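Putative NADPH-dependent oxidoreductase (Desulfitobacterium hafniense DCB-2, PDB 3DB2) probably catalyses NADPH-dependent oxidation or reduction of a substrate not yet identified, as a two-domain enzyme of the GFO/IDH/MocA family. Local coordinates at residues C[32-36]-C[61-67]; C[66-70]-C[310-315]; C[149-155]-C[240-246]; C[273-279]-C[289-295]. The contacts are given in a common frame with arbitrary orientation. Where two conformers were deposited one is given. Residues are numbered along the deposited sequence.

Interaction 1 (C[32-36]-C[61-67]); sequences LVTCY and LLAREDV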
# COMPACT_ATOMS: atom_id res chain seq x y z
N LEU C 32 -36.12 16.88 -14.15
CA LEU C 32 -35.79 17.98 -13.25
C LEU C 32 -36.89 19.04 -13.29
O LEU C 32 -37.06 19.68 -14.33
CB LEU C 32 -34.45 18.56 -13.60
CG LEU C 32 -33.71 19.62 -12.79
CD1 LEU C 32 -33.74 19.47 -11.29
CD2 LEU C 32 -32.23 19.61 -13.21
N VAL C 33 -37.57 19.20 -12.17
CA VAL C 33 -38.69 20.10 -11.94
C VAL C 33 -38.25 21.45 -11.40
O VAL C 33 -38.57 22.55 -11.88
CB VAL C 33 -39.66 19.48 -10.90
CG1 VAL C 33 -40.78 20.48 -10.60
CG2 VAL C 33 -40.24 18.16 -11.35
N THR C 34 -37.44 21.46 -10.33
CA THR C 34 -37.06 22.73 -9.73
C THR C 34 -35.72 22.58 -9.03
O THR C 34 -35.09 21.51 -9.02
CB THR C 34 -38.18 23.22 -8.78
OG1 THR C 34 -37.93 24.56 -8.39
CG2 THR C 34 -38.24 22.36 -7.52
N CYS C 35 -35.27 23.68 -8.46
CA CYS C 35 -34.02 23.79 -7.73
C CYS C 35 -34.13 24.82 -6.62
O CYS C 35 -34.94 25.78 -6.60
CB CYS C 35 -32.91 24.08 -8.73
SG CYS C 35 -32.87 25.83 -9.26
N TYR C 36 -33.29 24.63 -5.61
CA TYR C 36 -33.14 25.55 -4.49
C TYR C 36 -31.66 25.74 -4.17
O TYR C 36 -30.93 24.76 -4.21
CB TYR C 36 -33.93 25.03 -3.28
CG TYR C 36 -33.74 25.95 -2.09
CD1 TYR C 36 -34.43 27.14 -1.98
CD2 TYR C 36 -32.85 25.59 -1.08
CE1 TYR C 36 -34.25 27.98 -0.89
CE2 TYR C 36 -32.66 26.41 0.02
CZ TYR C 36 -33.37 27.60 0.10
OH TYR C 36 -33.17 28.42 1.20
N LEU C 61 -40.44 24.63 -2.49
CA LEU C 61 -39.97 23.44 -3.24
C LEU C 61 -40.75 22.22 -2.77
O LEU C 61 -41.28 21.42 -3.54
CB LEU C 61 -38.47 23.30 -3.06
CG LEU C 61 -37.69 22.22 -3.81
CD1 LEU C 61 -36.29 22.74 -4.07
CD2 LEU C 61 -37.71 20.94 -2.98
N LEU C 62 -40.84 22.06 -1.45
CA LEU C 62 -41.44 20.82 -0.92
C LEU C 62 -42.93 20.75 -1.19
O LEU C 62 -43.50 19.66 -1.22
CB LEU C 62 -41.07 20.74 0.55
CG LEU C 62 -39.58 20.51 0.83
CD1 LEU C 62 -39.25 20.68 2.30
CD2 LEU C 62 -39.16 19.12 0.35
N ALA C 63 -43.54 21.90 -1.44
CA ALA C 63 -44.97 21.97 -1.74
C ALA C 63 -45.29 21.45 -3.14
O ALA C 63 -46.45 21.15 -3.45
CB ALA C 63 -45.51 23.39 -1.60
N ARG C 64 -44.30 21.31 -4.01
CA ARG C 64 -44.55 20.71 -5.31
C ARG C 64 -44.76 19.20 -5.27
O ARG C 64 -43.91 18.44 -4.81
CB ARG C 64 -43.35 21.01 -6.20
CG ARG C 64 -42.91 22.46 -6.20
CD ARG C 64 -41.89 22.64 -7.31
NE ARG C 64 -41.67 24.03 -7.65
CZ ARG C 64 -42.07 24.73 -8.69
NH1 ARG C 64 -42.80 24.20 -9.65
NH2 ARG C 64 -41.70 26.01 -8.75
N GLU C 65 -45.92 18.75 -5.75
CA GLU C 65 -46.33 17.36 -5.67
C GLU C 65 -45.61 16.53 -6.72
O GLU C 65 -45.53 15.31 -6.59
CB GLU C 65 -47.86 17.29 -5.78
CG GLU C 65 -48.56 18.22 -4.78
CD GLU C 65 -49.80 17.64 -4.14
OE1 GLU C 65 -50.16 16.48 -4.46
OE2 GLU C 65 -50.43 18.34 -3.31
N ASP C 66 -45.07 17.17 -7.75
CA ASP C 66 -44.34 16.47 -8.79
C ASP C 66 -42.86 16.40 -8.41
O ASP C 66 -42.06 15.79 -9.11
CB ASP C 66 -44.55 17.08 -10.18
CG ASP C 66 -44.38 18.58 -10.28
OD1 ASP C 66 -44.31 19.22 -9.21
OD2 ASP C 66 -44.32 19.09 -11.42
N VAL C 67 -42.48 16.98 -7.27
CA VAL C 67 -41.13 16.66 -6.77
C VAL C 67 -41.22 15.38 -5.93
O VAL C 67 -41.79 15.44 -4.85
CB VAL C 67 -40.50 17.81 -5.98
CG1 VAL C 67 -39.30 17.34 -5.17
CG2 VAL C 67 -40.09 18.89 -6.95

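Interaction 2 (C[66-70]-C[310-315]); sequences DVEMV and VADVIR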
# COMPACT_ATOMS: atom_id res chain seq x y z
N ASP C 66 -45.07 17.17 -7.75
CA ASP C 66 -44.34 16.47 -8.79
C ASP C 66 -42.86 16.40 -8.41
O ASP C 66 -42.06 15.79 -9.11
CB ASP C 66 -44.55 17.08 -10.18
CG ASP C 66 -44.38 18.58 -10.28
OD1 ASP C 66 -44.31 19.22 -9.21
OD2 ASP C 66 -44.32 19.09 -11.42
N VAL C 67 -42.48 16.98 -7.27
CA VAL C 67 -41.13 16.66 -6.77
C VAL C 67 -41.22 15.38 -5.93
O VAL C 67 -41.79 15.44 -4.85
CB VAL C 67 -40.50 17.81 -5.98
CG1 VAL C 67 -39.30 17.34 -5.17
CG2 VAL C 67 -40.09 18.89 -6.95
N GLU C 68 -40.70 14.28 -6.47
CA GLU C 68 -40.77 13.00 -5.79
C GLU C 68 -39.47 12.70 -5.02
O GLU C 68 -39.50 12.00 -4.01
CB GLU C 68 -41.08 11.86 -6.76
CG GLU C 68 -42.28 12.14 -7.66
CD GLU C 68 -42.59 10.96 -8.57
OE1 GLU C 68 -42.96 9.90 -8.02
OE2 GLU C 68 -42.47 11.11 -9.80
N MSE C 69 -38.37 13.21 -5.56
CA MSE C 69 -37.04 12.93 -5.02
C MSE C 69 -36.23 14.23 -5.00
O MSE C 69 -36.29 15.02 -5.95
CB MSE C 69 -36.27 11.98 -5.96
CG MSE C 69 -34.87 11.62 -5.44
SE MSE C 69 -33.65 11.04 -6.85
CE MSE C 69 -34.87 10.07 -7.96
N VAL C 70 -35.45 14.42 -3.96
CA VAL C 70 -34.50 15.53 -3.93
C VAL C 70 -33.07 14.99 -4.10
O VAL C 70 -32.71 13.90 -3.67
CB VAL C 70 -34.57 16.35 -2.63
CG1 VAL C 70 -35.94 17.03 -2.50
CG2 VAL C 70 -34.33 15.47 -1.41
N VAL C 310 -32.44 5.29 -7.71
CA VAL C 310 -33.43 5.75 -6.72
C VAL C 310 -34.82 5.78 -7.38
O VAL C 310 -35.80 5.34 -6.79
CB VAL C 310 -33.08 7.10 -6.09
CG1 VAL C 310 -34.09 7.47 -5.00
CG2 VAL C 310 -31.68 7.07 -5.49
N ALA C 311 -34.87 6.30 -8.59
CA ALA C 311 -36.07 6.36 -9.39
C ALA C 311 -36.63 4.96 -9.63
O ALA C 311 -37.84 4.79 -9.51
CB ALA C 311 -35.84 6.99 -10.76
N ASP C 312 -35.74 4.02 -9.94
CA ASP C 312 -36.18 2.63 -10.13
C ASP C 312 -36.82 2.10 -8.86
O ASP C 312 -37.88 1.46 -8.91
CB ASP C 312 -35.02 1.74 -10.54
CG ASP C 312 -34.70 1.86 -12.01
OD1 ASP C 312 -35.33 2.67 -12.71
OD2 ASP C 312 -33.80 1.14 -12.50
N VAL C 313 -36.21 2.33 -7.69
CA VAL C 313 -36.85 1.86 -6.46
C VAL C 313 -38.07 2.68 -6.05
O VAL C 313 -38.95 2.19 -5.33
CB VAL C 313 -35.84 1.78 -5.30
CG1 VAL C 313 -34.74 0.82 -5.74
CG2 VAL C 313 -35.33 3.15 -4.92
N ILE C 314 -38.19 3.93 -6.47
CA ILE C 314 -39.45 4.64 -6.16
C ILE C 314 -40.58 4.06 -7.00
O ILE C 314 -41.67 3.84 -6.47
CB ILE C 314 -39.35 6.15 -6.38
CG1 ILE C 314 -38.58 6.90 -5.27
CG2 ILE C 314 -40.69 6.86 -6.53
CD1 ILE C 314 -38.02 8.22 -5.81
N ARG C 315 -40.33 3.77 -8.27
CA ARG C 315 -41.38 3.31 -9.16
C ARG C 315 -41.68 1.82 -8.98
O ARG C 315 -42.84 1.41 -9.10
CB ARG C 315 -41.04 3.58 -10.62
CG ARG C 315 -41.09 5.05 -11.03
CD ARG C 315 -42.47 5.45 -11.57
NE ARG C 315 -42.58 6.87 -11.89
CZ ARG C 315 -42.84 7.85 -11.05
NH1 ARG C 315 -43.03 7.58 -9.77
NH2 ARG C 315 -42.93 9.13 -11.38

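Interaction 3 (C[149-155]-C[240-246]); sequences SIEAVFS and VFSINVY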
# COMPACT_ATOMS: atom_id res chain seq x y z
N SER C 149 -5.40 -9.71 0.75
CA SER C 149 -5.30 -8.28 1.06
C SER C 149 -5.60 -7.42 -0.17
O SER C 149 -5.56 -7.86 -1.31
CB SER C 149 -3.92 -7.95 1.61
OG SER C 149 -2.89 -8.12 0.67
N ILE C 150 -5.89 -6.14 0.12
CA ILE C 150 -6.12 -5.13 -0.90
C ILE C 150 -5.35 -3.87 -0.52
O ILE C 150 -5.23 -3.57 0.65
CB ILE C 150 -7.61 -4.81 -1.10
CG1 ILE C 150 -8.40 -5.97 -1.70
CG2 ILE C 150 -7.79 -3.53 -1.92
CD1 ILE C 150 -9.89 -5.69 -1.69
N GLU C 151 -4.82 -3.16 -1.53
CA GLU C 151 -4.19 -1.87 -1.30
C GLU C 151 -4.90 -0.82 -2.16
O GLU C 151 -4.95 -1.05 -3.36
CB GLU C 151 -2.70 -1.87 -1.65
CG GLU C 151 -1.96 -2.97 -0.92
CD GLU C 151 -0.71 -3.40 -1.68
OE1 GLU C 151 -0.54 -3.05 -2.87
OE2 GLU C 151 0.08 -4.13 -1.05
N ALA C 152 -5.42 0.21 -1.55
CA ALA C 152 -6.19 1.24 -2.23
C ALA C 152 -5.50 2.58 -2.02
O ALA C 152 -4.95 2.79 -0.92
CB ALA C 152 -7.62 1.29 -1.72
N VAL C 153 -5.49 3.44 -3.02
CA VAL C 153 -4.83 4.73 -2.85
C VAL C 153 -5.71 5.80 -3.50
O VAL C 153 -6.24 5.55 -4.57
CB VAL C 153 -3.45 4.79 -3.51
CG1 VAL C 153 -2.83 6.18 -3.47
CG2 VAL C 153 -2.52 3.78 -2.85
N PHE C 154 -5.85 6.94 -2.84
CA PHE C 154 -6.53 8.07 -3.51
C PHE C 154 -5.73 9.32 -3.02
O PHE C 154 -5.68 9.64 -1.85
CB PHE C 154 -7.99 8.13 -3.24
CG PHE C 154 -8.81 9.03 -4.18
CD1 PHE C 154 -8.23 9.87 -5.10
CD2 PHE C 154 -10.21 9.00 -4.09
CE1 PHE C 154 -8.95 10.69 -5.96
CE2 PHE C 154 -10.95 9.81 -4.93
CZ PHE C 154 -10.33 10.66 -5.83
N SER C 155 -5.09 9.96 -3.99
CA SER C 155 -4.27 11.12 -3.71
C SER C 155 -4.38 12.18 -4.81
O SER C 155 -4.72 11.92 -5.97
CB SER C 155 -2.80 10.75 -3.58
OG SER C 155 -2.25 10.44 -4.85
N VAL C 240 -3.37 10.08 -7.96
CA VAL C 240 -3.34 8.63 -8.10
C VAL C 240 -4.68 8.11 -7.54
O VAL C 240 -5.08 8.60 -6.48
CB VAL C 240 -2.25 7.89 -7.33
CG1 VAL C 240 -2.36 6.36 -7.50
CG2 VAL C 240 -0.87 8.37 -7.72
N PHE C 241 -5.27 7.18 -8.27
CA PHE C 241 -6.42 6.40 -7.81
C PHE C 241 -6.12 4.95 -8.24
O PHE C 241 -6.21 4.66 -9.43
CB PHE C 241 -7.76 6.84 -8.35
CG PHE C 241 -9.02 6.21 -7.80
CD1 PHE C 241 -9.36 4.87 -7.98
CD2 PHE C 241 -9.92 6.98 -7.08
CE1 PHE C 241 -10.50 4.28 -7.48
CE2 PHE C 241 -11.06 6.41 -6.55
CZ PHE C 241 -11.36 5.08 -6.74
N SER C 242 -5.83 4.12 -7.24
CA SER C 242 -5.49 2.73 -7.55
C SER C 242 -6.08 1.75 -6.54
O SER C 242 -6.37 2.11 -5.41
CB SER C 242 -3.98 2.59 -7.62
OG SER C 242 -3.36 2.99 -6.43
N ILE C 243 -6.27 0.50 -6.99
CA ILE C 243 -6.70 -0.60 -6.16
C ILE C 243 -5.92 -1.85 -6.65
O ILE C 243 -5.93 -2.16 -7.85
CB ILE C 243 -8.21 -0.87 -6.27
CG1 ILE C 243 -9.07 0.38 -6.05
CG2 ILE C 243 -8.68 -1.98 -5.32
CD1 ILE C 243 -10.55 0.14 -6.00
N ASN C 244 -5.26 -2.50 -5.71
CA ASN C 244 -4.51 -3.72 -5.99
C ASN C 244 -5.19 -4.78 -5.10
O ASN C 244 -5.35 -4.59 -3.90
CB ASN C 244 -3.04 -3.67 -5.64
CG ASN C 244 -2.30 -2.55 -6.36
OD1 ASN C 244 -2.57 -2.30 -7.52
ND2 ASN C 244 -1.40 -1.88 -5.69
N VAL C 245 -5.58 -5.87 -5.70
CA VAL C 245 -6.19 -7.00 -5.04
C VAL C 245 -5.28 -8.23 -5.23
O VAL C 245 -4.94 -8.54 -6.37
CB VAL C 245 -7.56 -7.31 -5.65
CG1 VAL C 245 -8.26 -8.41 -4.89
CG2 VAL C 245 -8.42 -6.04 -5.66
N TYR C 246 -4.94 -8.86 -4.14
CA TYR C 246 -4.06 -10.02 -4.12
C TYR C 246 -4.91 -11.26 -3.85
O TYR C 246 -5.54 -11.31 -2.78
CB TYR C 246 -2.99 -9.83 -3.04
CG TYR C 246 -2.17 -8.59 -3.35
CD1 TYR C 246 -1.17 -8.63 -4.32
CD2 TYR C 246 -2.38 -7.37 -2.70
CE1 TYR C 246 -0.42 -7.51 -4.61
CE2 TYR C 246 -1.60 -6.27 -3.01
CZ TYR C 246 -0.62 -6.32 -3.97
OH TYR C 246 0.17 -5.21 -4.30
O HOH W 1 -3.20 0.80 -4.69

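Interaction 4 (C[273-279]-C[289-295]); sequences LIKREFA and ILRDVKV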
# COMPACT_ATOMS: atom_id res chain seq x y z
N LEU C 273 -7.37 -2.11 -16.05
CA LEU C 273 -7.40 -3.22 -15.07
C LEU C 273 -6.49 -4.32 -15.62
O LEU C 273 -6.69 -4.70 -16.77
CB LEU C 273 -8.81 -3.71 -14.82
CG LEU C 273 -9.00 -4.93 -13.91
CD1 LEU C 273 -8.49 -4.69 -12.50
CD2 LEU C 273 -10.45 -5.38 -13.89
N ILE C 274 -5.56 -4.77 -14.80
CA ILE C 274 -4.62 -5.80 -15.30
C ILE C 274 -4.71 -6.96 -14.34
O ILE C 274 -4.80 -6.75 -13.14
CB ILE C 274 -3.23 -5.19 -15.45
CG1 ILE C 274 -3.08 -4.32 -16.72
CG2 ILE C 274 -2.17 -6.27 -15.35
CD1 ILE C 274 -2.60 -5.14 -17.91
N LYS C 275 -4.73 -8.18 -14.85
CA LYS C 275 -4.71 -9.42 -14.12
C LYS C 275 -3.31 -10.06 -14.23
O LYS C 275 -2.80 -10.25 -15.33
CB LYS C 275 -5.72 -10.42 -14.67
CG LYS C 275 -6.00 -11.66 -13.86
CD LYS C 275 -6.75 -12.70 -14.71
CE LYS C 275 -7.62 -13.61 -13.85
NZ LYS C 275 -8.18 -14.74 -14.65
N ARG C 276 -2.74 -10.36 -13.09
CA ARG C 276 -1.46 -11.06 -13.03
C ARG C 276 -1.72 -12.50 -12.61
O ARG C 276 -2.23 -12.70 -11.50
CB ARG C 276 -0.48 -10.37 -12.08
CG ARG C 276 0.81 -11.21 -11.93
CD ARG C 276 1.84 -10.43 -11.09
NE ARG C 276 2.26 -9.29 -11.91
CZ ARG C 276 3.19 -8.42 -11.51
NH1 ARG C 276 3.74 -8.60 -10.32
NH2 ARG C 276 3.52 -7.42 -12.31
N GLU C 277 -1.41 -13.47 -13.47
CA GLU C 277 -1.81 -14.84 -13.14
C GLU C 277 -0.71 -15.81 -13.54
O GLU C 277 0.16 -15.39 -14.30
CB GLU C 277 -3.10 -15.22 -13.87
CG GLU C 277 -2.88 -15.15 -15.37
CD GLU C 277 -4.06 -15.51 -16.23
OE1 GLU C 277 -5.08 -15.92 -15.65
OE2 GLU C 277 -3.93 -15.36 -17.46
N PHE C 278 -0.76 -17.04 -13.04
CA PHE C 278 0.20 -18.05 -13.46
C PHE C 278 -0.16 -18.44 -14.89
O PHE C 278 -1.35 -18.63 -15.14
CB PHE C 278 0.21 -19.27 -12.55
CG PHE C 278 0.43 -18.94 -11.09
CD1 PHE C 278 1.71 -18.63 -10.64
CD2 PHE C 278 -0.63 -18.93 -10.20
CE1 PHE C 278 1.92 -18.32 -9.31
CE2 PHE C 278 -0.43 -18.64 -8.86
CZ PHE C 278 0.85 -18.33 -8.43
N ALA C 279 0.86 -18.54 -15.72
CA ALA C 279 0.77 -18.98 -17.11
C ALA C 279 1.47 -20.34 -17.23
O ALA C 279 1.84 -20.94 -16.22
CB ALA C 279 1.36 -17.96 -18.06
N ILE C 289 5.59 -19.52 -14.03
CA ILE C 289 5.69 -18.35 -14.88
C ILE C 289 4.41 -17.51 -14.71
O ILE C 289 3.34 -18.09 -14.59
CB ILE C 289 5.82 -18.63 -16.38
CG1 ILE C 289 5.95 -17.39 -17.26
CG2 ILE C 289 4.62 -19.46 -16.82
CD1 ILE C 289 7.34 -16.79 -17.26
N LEU C 290 4.59 -16.20 -14.74
CA LEU C 290 3.46 -15.27 -14.60
C LEU C 290 3.24 -14.44 -15.86
O LEU C 290 4.17 -14.03 -16.57
CB LEU C 290 3.74 -14.37 -13.40
CG LEU C 290 3.76 -15.00 -12.02
CD1 LEU C 290 4.25 -13.99 -10.98
CD2 LEU C 290 2.38 -15.53 -11.65
N ARG C 291 1.97 -14.15 -16.16
CA ARG C 291 1.64 -13.22 -17.23
C ARG C 291 0.67 -12.14 -16.72
O ARG C 291 -0.16 -12.47 -15.88
CB ARG C 291 1.03 -13.93 -18.43
CG ARG C 291 -0.34 -14.54 -18.22
CD ARG C 291 -1.00 -14.88 -19.55
NE ARG C 291 -2.30 -15.51 -19.37
CZ ARG C 291 -2.67 -16.77 -19.52
NH1 ARG C 291 -1.82 -17.71 -19.89
NH2 ARG C 291 -3.94 -17.12 -19.30
N ASP C 292 0.85 -10.95 -17.27
CA ASP C 292 -0.02 -9.79 -17.03
C ASP C 292 -0.94 -9.58 -18.23
O ASP C 292 -0.48 -9.33 -19.34
CB ASP C 292 0.77 -8.51 -16.77
CG ASP C 292 1.43 -8.47 -15.41
OD1 ASP C 292 1.13 -9.34 -14.56
OD2 ASP C 292 2.27 -7.56 -15.16
N VAL C 293 -2.24 -9.69 -18.00
CA VAL C 293 -3.26 -9.62 -19.02
C VAL C 293 -4.24 -8.45 -18.81
O VAL C 293 -4.77 -8.27 -17.70
CB VAL C 293 -4.14 -10.89 -19.06
CG1 VAL C 293 -5.05 -10.77 -20.28
CG2 VAL C 293 -3.31 -12.15 -19.13
N LYS C 294 -4.46 -7.69 -19.87
CA LYS C 294 -5.43 -6.60 -19.80
C LYS C 294 -6.84 -7.15 -19.69
O LYS C 294 -7.22 -8.10 -20.38
CB LYS C 294 -5.35 -5.64 -20.99
CG LYS C 294 -5.83 -4.26 -20.53
CD LYS C 294 -5.44 -3.12 -21.46
CE LYS C 294 -6.31 -1.89 -21.18
NZ LYS C 294 -7.18 -1.56 -22.33
N VAL C 295 -7.64 -6.54 -18.80
CA VAL C 295 -9.01 -6.94 -18.55
C VAL C 295 -9.90 -5.81 -19.07
O VAL C 295 -9.80 -4.69 -18.55
CB VAL C 295 -9.34 -7.22 -17.08
CG1 VAL C 295 -10.78 -7.66 -16.90
CG2 VAL C 295 -8.41 -8.28 -16.51
O HOH W 2 -8.37 -2.43 -18.62

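Interaction 1 (C[32-36]-C[61-67])
Thr34 is the side chain to look at first. Its chi1 is t (-169°), which puts CG2 over segment 61-67, where it meets Leu61 CG at 3.8 Å, Arg64 CD at 3.7 Å and Val67 CG2 at 4.0 Å. The hydroxyl OG1 leaves in another direction and is hydrogen-bonded to Asp55. Val33, also t, points the same way although it is the next residue: its psi of -51° is not that of a regular strand, so the usual alternation of sides is broken here. Val33 CB lies 4.0 Å from Val67 CG2, and Val33 CG2 is 3.7 Å from Asp66 O.

Arg64 starts m and then runs extended, reaching toward the strand, where Arg64 CD also meets Val33 CG1 at 4.1 Å and Thr34 CB sits over one face of the guanidinium. Its charge is met by Asp55 in a salt bridge through NE. Tyr36 brings only its root to the contact: Tyr36 CB packs tightly at 3.4 Å on Leu61 CD1, while the ring leads away. The type I turn from Arg64 to Val67 closes with Val67 N to Arg64 O at 3.2 Å.

In this Rossmann-type domain, helix 58-62 and the turn leading to strand 69-72 thus lie against strand 30-36, with strand 6-11 beside them contributing Ala9 and Ile11 and edge strand 53-54 contributing Ala53.

Interaction 2 (C[66-70]-C[310-315])
Met69, present as selenomethionine, fills the apolar centre. Its side chain is t at chi1 and chi2, then bends at chi3 (-36°), which sets CE against the helix, 3.9 Å from Val310 CB and 4.3 Å from Ala311 CB, with Ala311 N also 3.8 Å from CE. Nearer the root of the same side chain, Met69 CB lies 4.2 Å from Ile314 CD1. Val310, Ala311 and Ile314 are spaced i, i+1 and i+4, so one side of the helix receives the start of the strand, and backbone bonds such as Ile314 N to Val310 O at 2.8 Å keep that spacing regular. Val6 and Val8 of strand 6-11 and Tyr94 of strand 92-96 continue the apolar surroundings.

Moving outward, Glu68 OE1 touches Ile314 CG2 at 4.1 Å, where greasy packing gives way to charge. Arg315 then meets Glu68 in a two-pronged salt bridge: NH1 donates to OE1 at 2.9 Å and NH2 to OE2 at 2.6 Å, with the carboxylate at the edge of the guanidinium. Gly7 N also binds Glu68 OE2, while the carbonyls of Asn4 and Pro5 take bonds from Arg315, so the ion pair also holds the chain leading into strand 6-11.

The chemistry implies a two-part attachment: apolar contacts and a bidentate salt bridge together hold helix 302-316, from late in the sequence, against the Rossmann sheet.

Interaction 3 (C[149-155]-C[240-246])
Two neighbouring antiparallel strands in the large mixed sheet of the GFO/IDH/MocA C-terminal domain make this contact, their N-to-C directions 176° apart and their axes 4.6 Å at closest approach.

Three reciprocal pairs of backbone hydrogen bonds join the strands: Glu151 N to Asn244 O and Asn244 N to Glu151 O, both 2.8 Å; Val153 N to Ser242 O at 2.9 Å and Ser242 N to Val153 O at 3.1 Å; Ser155 N to Val240 O at 2.8 Å and Val240 N to Ser155 O at 3.0 Å. The non-hydrogen-bonded pairs between them add CA-H...O contacts, among them Ala152 CA to Ser242 O at 3.3 Å.

Apolar and aromatic packing occupies the face bearing Ile150, Ala152 and Phe154, which helix 183-194 helps to cover. Ile150 CG2 meets Ile243 CG2 at 3.8 Å, and Phe241 turns its edge to the face of Phe154 in a T-shaped pair, ring centroids 4.8 Å apart and planes at 65°.

Polar side chains gather on the face bearing Glu151, which looks toward the second subunit: Glu151 OE2 binds Tyr230 of that chain, and Val153 packs on its Glu151. The other carboxylate oxygen stays within this pair of strands, where Glu151 OE1 accepts from Asn244 ND2 at 3.2 Å and from Tyr246 OH at 2.7 Å. Beside them one water donates to Glu151 O at 2.9 Å and lies 2.8 Å from Ser242 OG.

Interaction 4 (C[273-279]-C[289-295])
A long beta hairpin at the edge of the mixed sheet is closed here, its strands 273-278 and 290-295 running antiparallel with axes 4.5 Å apart and directions at 152°. The backbone bonds are short and fairly straight: Lys275 N to Val293 O at 2.9 Å and Val293 N to Lys275 O at 2.8 Å, then Glu277 N to Arg291 O and Arg291 N to Glu277 O, both 2.9 Å. Beyond the strand, Ala279 N still reaches Ile289 O at 2.8 Å. Near the other end, a water bridges Leu273 N at 2.8 Å and Val295 O at 2.7 Å.

Arg276 and Asp292 form a bidentate salt bridge, NE to OD1 at 2.9 Å and NH2 to OD2 at 3.1 Å, while Arg276 NH1 bonds to Gly239 O of the second subunit. On the other face the salt bridge Arg291 NE to Glu277 OE2, 2.5 Å, is a weak hydrogen bond whose acceptor is less surely placed; along one strand, Lys275 NZ reaches Glu277 OE1 weakly at 3.5 Å, its stronger partner being Glu143. Apolar contacts flank these charges, Leu273 CD2 to Val295 CG1 at 3.8 Å and Phe278 CD1 to Leu290 CD2 at 3.3 Å.

Strand 250-256 joins the other side of strand 271-278, so strand 290-295 is outermost in this chain's sheet: the arrangement is that of an antiparallel edge hairpin with a bidentate cross-strand ion pair, Arg276-Asp292.

The four contacts divide between two domains. Interactions 1 and 2 share Asp66 and Val67 and lie with centres 12 Å apart at the parallel Rossmann sheet, probably the NADPH-binding half; the side chain of Tyr36 in interaction 1 lies near, without touching, what is probably the glycine-rich GxGxxA nucleotide-binding motif, consistent with a cofactor site close by. Interactions 3 and 4 belong to the mixed sheet, centres 17 Å apart, and both touch the second subunit. Between the domains, the centres of interactions 1 and 3 are 40 Å apart. Along the chain, interactions 3 and 4 are nested inside the loop that interaction 2 closes, and helix 302-316, following strand 290-295, returns to the nucleotide-binding fold.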